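Local coordinates for protein polyhedrin (Orgyia pseudotsugata cypovirus 5, PDB 5A8U) that forms the crystalline matrix of viral occlusion bodies (polyhedra), which protect virus particles from the environment until insect larvae ingest them, at residues Q61-P66 / P188-E193; L125-P130 / V177-K182. All coordinates share one frame; numbering follows the deposited sequence.

How the contacts relate
Contacts 1 and 2 lie side by side at one end of the subunit's beta structure, their centres about 10 Å apart, and they share the three-stranded antiparallel sheet in which strands 189-195 and 124-128 are neighbours. A probable backbone hydrogen bond of 2.7 Å from Arg-126 N to Gly-191 O joins the two strands. A salt bridge of 2.8 Å links Arg-126 NH2 to Glu-193 OE2. On the apolar side, Ile-190 CG2 packs 3.6 Å from Phe-127 CE1, and Pro-188 CG lies 3.6 Å from Phe-179 CZ, so one hydrophobic layer runs through both contacts. Each also reaches a second subunit of the assembly.

Contact 1. Residues Q61-P66 / P188-E193; sequences QLMKFP and PTIGFE
The short helix 60-63 approaches the start of strand 189-195, the backbones coming nearest at Met-63 and Thr-189, whose CA atoms are 6.8 Å apart. No hydrogen bond links the two segments; a single side chain, Met-63, spans the gap. Its CB points toward the strand, and the chain then folds on itself, bent at both chi2 (-70°) and chi3 (-70°), which curls the methyl back over its own CB. The curled chain lays two carbons against one backbone oxygen: Met-63 CG and Met-63 CE are each 3.5 Å from Pro-188 O. That oxygen has its polar partner in Arg-60 NH1, from the first residue of the same helix, so the methionine packs beside a carbonyl already engaged by a charged group. The methyl also reaches the proline ring, with Met-63 CE 4.0 Å from Pro-188 CG, the two side chains crossing at about a right angle. One residue beyond Thr-189 on the strand, CG1 of Ile-190 lies 4.4 Å from Met-63 SD, a loose apolar touch.

Strand 189-195 is the central strand of a three-stranded antiparallel sheet, flanked by strands 53-58 and 124-128, and the helix directly follows the first of these. Leu-58 of that edge strand and Leu-36 of the six-stranded sheet also pack on Met-63, which thus touches both sheets. Beyond the helix the chain leaves helical geometry at Lys-64, whose NZ donates to Pro-66 O at 2.9 Å and to Ile-77 O. Thr-189 turns its hydroxyl to Gly-129 O, while its side chain packs on Pro-221 of the second subunit.

Contact 2. Residues L125-P130 / V177-K182; sequences LRFFGP and VRFDDK
Phe-127 spans the apolar layer between the three-stranded sheet and the end of strand 169-178 in the six-stranded sheet, where it meets Val-177 and Phe-179. The backbones stay well apart, the nearest CA atoms, those of Phe-127 and Phe-179, being 10.5 Å from each other, and no hydrogen bond passes between the segments. The outer end of the Phe-127 ring fills the distance: CZ of Phe-127 lies 4.0 Å from CG1 of Val-177, and CE1 of Phe-127 is 4.2 Å from CE1 of Phe-179. With CG anti to the carbonyl carbon (chi1 -77°), Phe-127 reaches across from strand 124-128. Val-177 offers only its CG1 methyl, and the two side chains run past one another in opposite directions. The side chains of Phe-179 and Phe-127 run at about a right angle, and CE1 of Phe-179, a residue just beyond the strand, makes the touch.

The contact packs the three-stranded sheet against the six-stranded one. Met-110, on the strand paired with 169-178, touches all three side chains, and Pro-185 and Trp-135 add further cover to Phe-127. After Phe-179 the chain bends sharply, with an Asx turn in which the backbone N of Lys-182 donates to Asp-180 OD1 at 3.0 Å with an N-H...O angle of 152°; the N-H approaches from above the carboxylate plane, 45° out of it.

Contact 1. Residues Q61-P66 / P188-E193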
# COMPACT_ATOMS: atom_id res chain seq x y z
N GLN A 61 -10.69 -7.74 4.72
CA GLN A 61 -11.02 -6.53 5.47
C GLN A 61 -11.58 -5.42 4.58
O GLN A 61 -12.41 -4.63 5.02
CB GLN A 61 -9.80 -6.00 6.23
CG GLN A 61 -9.51 -6.78 7.52
CD GLN A 61 -8.55 -7.94 7.33
OE1 GLN A 61 -8.38 -8.44 6.22
NE2 GLN A 61 -7.94 -8.41 8.43
N LEU A 62 -11.14 -5.38 3.32
CA LEU A 62 -11.67 -4.40 2.37
C LEU A 62 -12.75 -4.96 1.43
O LEU A 62 -13.49 -4.20 0.82
CB LEU A 62 -10.54 -3.74 1.56
CG LEU A 62 -9.63 -2.85 2.43
CD1 LEU A 62 -8.58 -2.15 1.57
CD2 LEU A 62 -10.44 -1.82 3.20
N MET A 63 -12.84 -6.29 1.30
CA MET A 63 -13.91 -6.87 0.48
C MET A 63 -15.27 -6.73 1.17
O MET A 63 -16.30 -6.64 0.50
CB MET A 63 -13.64 -8.35 0.19
CG MET A 63 -12.43 -8.60 -0.70
SD MET A 63 -12.70 -8.08 -2.42
CE MET A 63 -13.89 -9.33 -2.94
N LYS A 64 -15.26 -6.77 2.50
CA LYS A 64 -16.48 -6.65 3.28
C LYS A 64 -16.94 -5.19 3.44
O LYS A 64 -16.19 -4.25 3.19
CB LYS A 64 -16.32 -7.30 4.66
CG LYS A 64 -15.43 -6.51 5.61
CD LYS A 64 -15.30 -7.23 6.94
CE LYS A 64 -14.65 -6.34 7.98
NZ LYS A 64 -15.63 -5.40 8.60
N PHE A 65 -18.19 -5.03 3.83
CA PHE A 65 -18.72 -3.74 4.23
C PHE A 65 -19.42 -3.92 5.59
O PHE A 65 -20.03 -4.97 5.83
CB PHE A 65 -19.72 -3.22 3.19
CG PHE A 65 -20.32 -1.91 3.58
CD1 PHE A 65 -19.62 -0.73 3.38
CD2 PHE A 65 -21.56 -1.86 4.19
CE1 PHE A 65 -20.16 0.49 3.76
CE2 PHE A 65 -22.11 -0.63 4.57
CZ PHE A 65 -21.41 0.54 4.35
N PRO A 66 -19.30 -2.94 6.50
CA PRO A 66 -18.43 -1.76 6.43
C PRO A 66 -16.97 -2.17 6.70
O PRO A 66 -16.70 -3.34 6.92
CB PRO A 66 -18.97 -0.87 7.56
CG PRO A 66 -19.51 -1.86 8.58
CD PRO A 66 -20.11 -2.97 7.73
N PRO A 188 -14.29 -14.38 -1.57
CA PRO A 188 -13.00 -14.17 -2.21
C PRO A 188 -12.18 -12.99 -1.70
O PRO A 188 -12.67 -12.07 -1.05
CB PRO A 188 -13.39 -13.90 -3.68
CG PRO A 188 -14.67 -13.16 -3.56
CD PRO A 188 -15.40 -13.85 -2.39
N THR A 189 -10.88 -13.08 -1.98
CA THR A 189 -10.02 -11.91 -1.99
C THR A 189 -9.41 -11.84 -3.40
O THR A 189 -9.41 -12.83 -4.12
CB THR A 189 -8.97 -11.99 -0.88
OG1 THR A 189 -8.17 -13.16 -1.04
CG2 THR A 189 -9.65 -12.06 0.49
N ILE A 190 -8.91 -10.67 -3.79
CA ILE A 190 -8.48 -10.50 -5.18
C ILE A 190 -7.16 -9.77 -5.34
O ILE A 190 -6.79 -8.97 -4.49
CB ILE A 190 -9.52 -9.72 -6.04
CG1 ILE A 190 -9.62 -8.26 -5.59
CG2 ILE A 190 -10.88 -10.45 -6.08
CD1 ILE A 190 -10.50 -7.44 -6.51
N GLY A 191 -6.49 -10.07 -6.44
CA GLY A 191 -5.37 -9.29 -6.93
C GLY A 191 -5.57 -9.08 -8.42
O GLY A 191 -6.18 -9.90 -9.09
N PHE A 192 -5.06 -7.97 -8.95
CA PHE A 192 -5.18 -7.72 -10.39
C PHE A 192 -3.95 -6.98 -10.95
O PHE A 192 -3.22 -6.29 -10.20
CB PHE A 192 -6.46 -6.92 -10.70
CG PHE A 192 -6.44 -5.53 -10.11
CD1 PHE A 192 -5.81 -4.48 -10.79
CD2 PHE A 192 -7.02 -5.27 -8.87
CE1 PHE A 192 -5.75 -3.20 -10.24
CE2 PHE A 192 -6.96 -3.98 -8.32
CZ PHE A 192 -6.33 -2.96 -9.01
N GLU A 193 -3.74 -7.13 -12.25
CA GLU A 193 -2.72 -6.34 -12.98
C GLU A 193 -3.30 -5.91 -14.30
O GLU A 193 -3.88 -6.72 -15.02
CB GLU A 193 -1.46 -7.17 -13.24
CG GLU A 193 -0.88 -7.81 -11.98
CD GLU A 193 0.27 -8.77 -12.27
OE1 GLU A 193 0.48 -9.13 -13.46
OE2 GLU A 193 0.98 -9.15 -11.31

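Contact 2. Residues L125-P130 / V177-K182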
# COMPACT_ATOMS: atom_id res chain seq x y z
N LEU A 125 -6.75 -11.06 -13.46
CA LEU A 125 -7.58 -10.92 -12.28
C LEU A 125 -7.40 -12.23 -11.53
O LEU A 125 -7.73 -13.30 -12.06
CB LEU A 125 -9.05 -10.70 -12.64
CG LEU A 125 -10.05 -10.67 -11.47
CD1 LEU A 125 -9.72 -9.61 -10.40
CD2 LEU A 125 -11.49 -10.52 -11.99
N ARG A 126 -6.86 -12.17 -10.32
CA ARG A 126 -6.63 -13.41 -9.57
C ARG A 126 -7.58 -13.54 -8.39
O ARG A 126 -7.74 -12.59 -7.61
CB ARG A 126 -5.20 -13.46 -9.01
CG ARG A 126 -4.08 -13.27 -10.04
CD ARG A 126 -2.72 -13.56 -9.39
NE ARG A 126 -1.58 -13.19 -10.24
CZ ARG A 126 -0.97 -12.01 -10.21
NH1 ARG A 126 -1.40 -11.05 -9.39
NH2 ARG A 126 0.06 -11.77 -11.02
N PHE A 127 -8.17 -14.72 -8.23
CA PHE A 127 -9.02 -14.99 -7.07
C PHE A 127 -8.32 -15.86 -6.03
O PHE A 127 -7.59 -16.80 -6.38
CB PHE A 127 -10.32 -15.66 -7.50
CG PHE A 127 -11.29 -14.70 -8.11
CD1 PHE A 127 -11.92 -13.76 -7.32
CD2 PHE A 127 -11.59 -14.75 -9.47
CE1 PHE A 127 -12.82 -12.85 -7.86
CE2 PHE A 127 -12.50 -13.84 -10.02
CZ PHE A 127 -13.11 -12.89 -9.21
N PHE A 128 -8.54 -15.53 -4.76
CA PHE A 128 -8.00 -16.27 -3.63
C PHE A 128 -9.14 -16.48 -2.67
O PHE A 128 -10.15 -15.77 -2.70
CB PHE A 128 -6.89 -15.46 -2.92
CG PHE A 128 -5.77 -15.04 -3.83
CD1 PHE A 128 -5.90 -13.92 -4.65
CD2 PHE A 128 -4.59 -15.76 -3.87
CE1 PHE A 128 -4.87 -13.53 -5.50
CE2 PHE A 128 -3.55 -15.38 -4.71
CZ PHE A 128 -3.70 -14.27 -5.52
N GLY A 129 -9.01 -17.49 -1.81
CA GLY A 129 -9.96 -17.69 -0.73
C GLY A 129 -9.76 -16.66 0.36
O GLY A 129 -8.87 -15.81 0.29
N PRO A 130 -10.61 -16.72 1.39
CA PRO A 130 -10.57 -15.74 2.49
C PRO A 130 -9.29 -15.87 3.33
O PRO A 130 -8.93 -14.92 4.03
CB PRO A 130 -11.82 -16.09 3.32
CG PRO A 130 -12.16 -17.48 2.95
CD PRO A 130 -11.71 -17.69 1.54
N VAL A 177 -19.18 -10.99 -12.00
CA VAL A 177 -19.12 -12.34 -11.46
C VAL A 177 -19.76 -12.49 -10.09
O VAL A 177 -19.62 -11.64 -9.20
CB VAL A 177 -17.68 -12.90 -11.44
CG1 VAL A 177 -16.84 -12.17 -10.39
CG2 VAL A 177 -17.69 -14.41 -11.17
N ARG A 178 -20.51 -13.58 -9.94
CA ARG A 178 -21.14 -13.90 -8.68
C ARG A 178 -20.19 -14.71 -7.81
O ARG A 178 -19.45 -15.57 -8.29
CB ARG A 178 -22.42 -14.70 -8.93
CG ARG A 178 -23.53 -13.91 -9.61
CD ARG A 178 -24.45 -13.27 -8.59
NE ARG A 178 -25.57 -12.57 -9.22
CZ ARG A 178 -26.74 -13.13 -9.50
NH1 ARG A 178 -26.96 -14.40 -9.22
NH2 ARG A 178 -27.71 -12.41 -10.06
N PHE A 179 -20.24 -14.44 -6.51
CA PHE A 179 -19.41 -15.11 -5.54
C PHE A 179 -20.17 -16.35 -5.02
O PHE A 179 -20.82 -16.29 -3.98
CB PHE A 179 -19.06 -14.14 -4.40
CG PHE A 179 -18.19 -12.97 -4.83
CD1 PHE A 179 -17.43 -13.03 -6.00
CD2 PHE A 179 -18.11 -11.82 -4.05
CE1 PHE A 179 -16.61 -11.96 -6.39
CE2 PHE A 179 -17.30 -10.76 -4.42
CZ PHE A 179 -16.54 -10.83 -5.60
N ASP A 180 -20.10 -17.45 -5.76
CA ASP A 180 -20.94 -18.61 -5.45
C ASP A 180 -20.18 -19.94 -5.52
O ASP A 180 -20.78 -21.00 -5.67
CB ASP A 180 -22.11 -18.66 -6.42
CG ASP A 180 -21.67 -18.72 -7.88
OD1 ASP A 180 -20.45 -18.87 -8.13
OD2 ASP A 180 -22.54 -18.63 -8.76
N ASP A 181 -18.86 -19.85 -5.40
CA ASP A 181 -17.98 -21.03 -5.42
C ASP A 181 -17.97 -21.75 -6.76
O ASP A 181 -17.33 -22.80 -6.89
CB ASP A 181 -18.35 -22.00 -4.28
CG ASP A 181 -17.42 -21.85 -3.08
OD1 ASP A 181 -16.50 -21.00 -3.11
OD2 ASP A 181 -17.61 -22.61 -2.10
N LYS A 182 -18.63 -21.17 -7.76
CA LYS A 182 -18.66 -21.77 -9.09
C LYS A 182 -17.62 -21.12 -10.00
O LYS A 182 -16.65 -21.77 -10.39
CB LYS A 182 -20.06 -21.64 -9.70
CG LYS A 182 -20.30 -22.51 -10.92
CD LYS A 182 -21.68 -22.27 -11.52
CE LYS A 182 -22.80 -22.49 -10.50
NZ LYS A 182 -24.15 -22.33 -11.11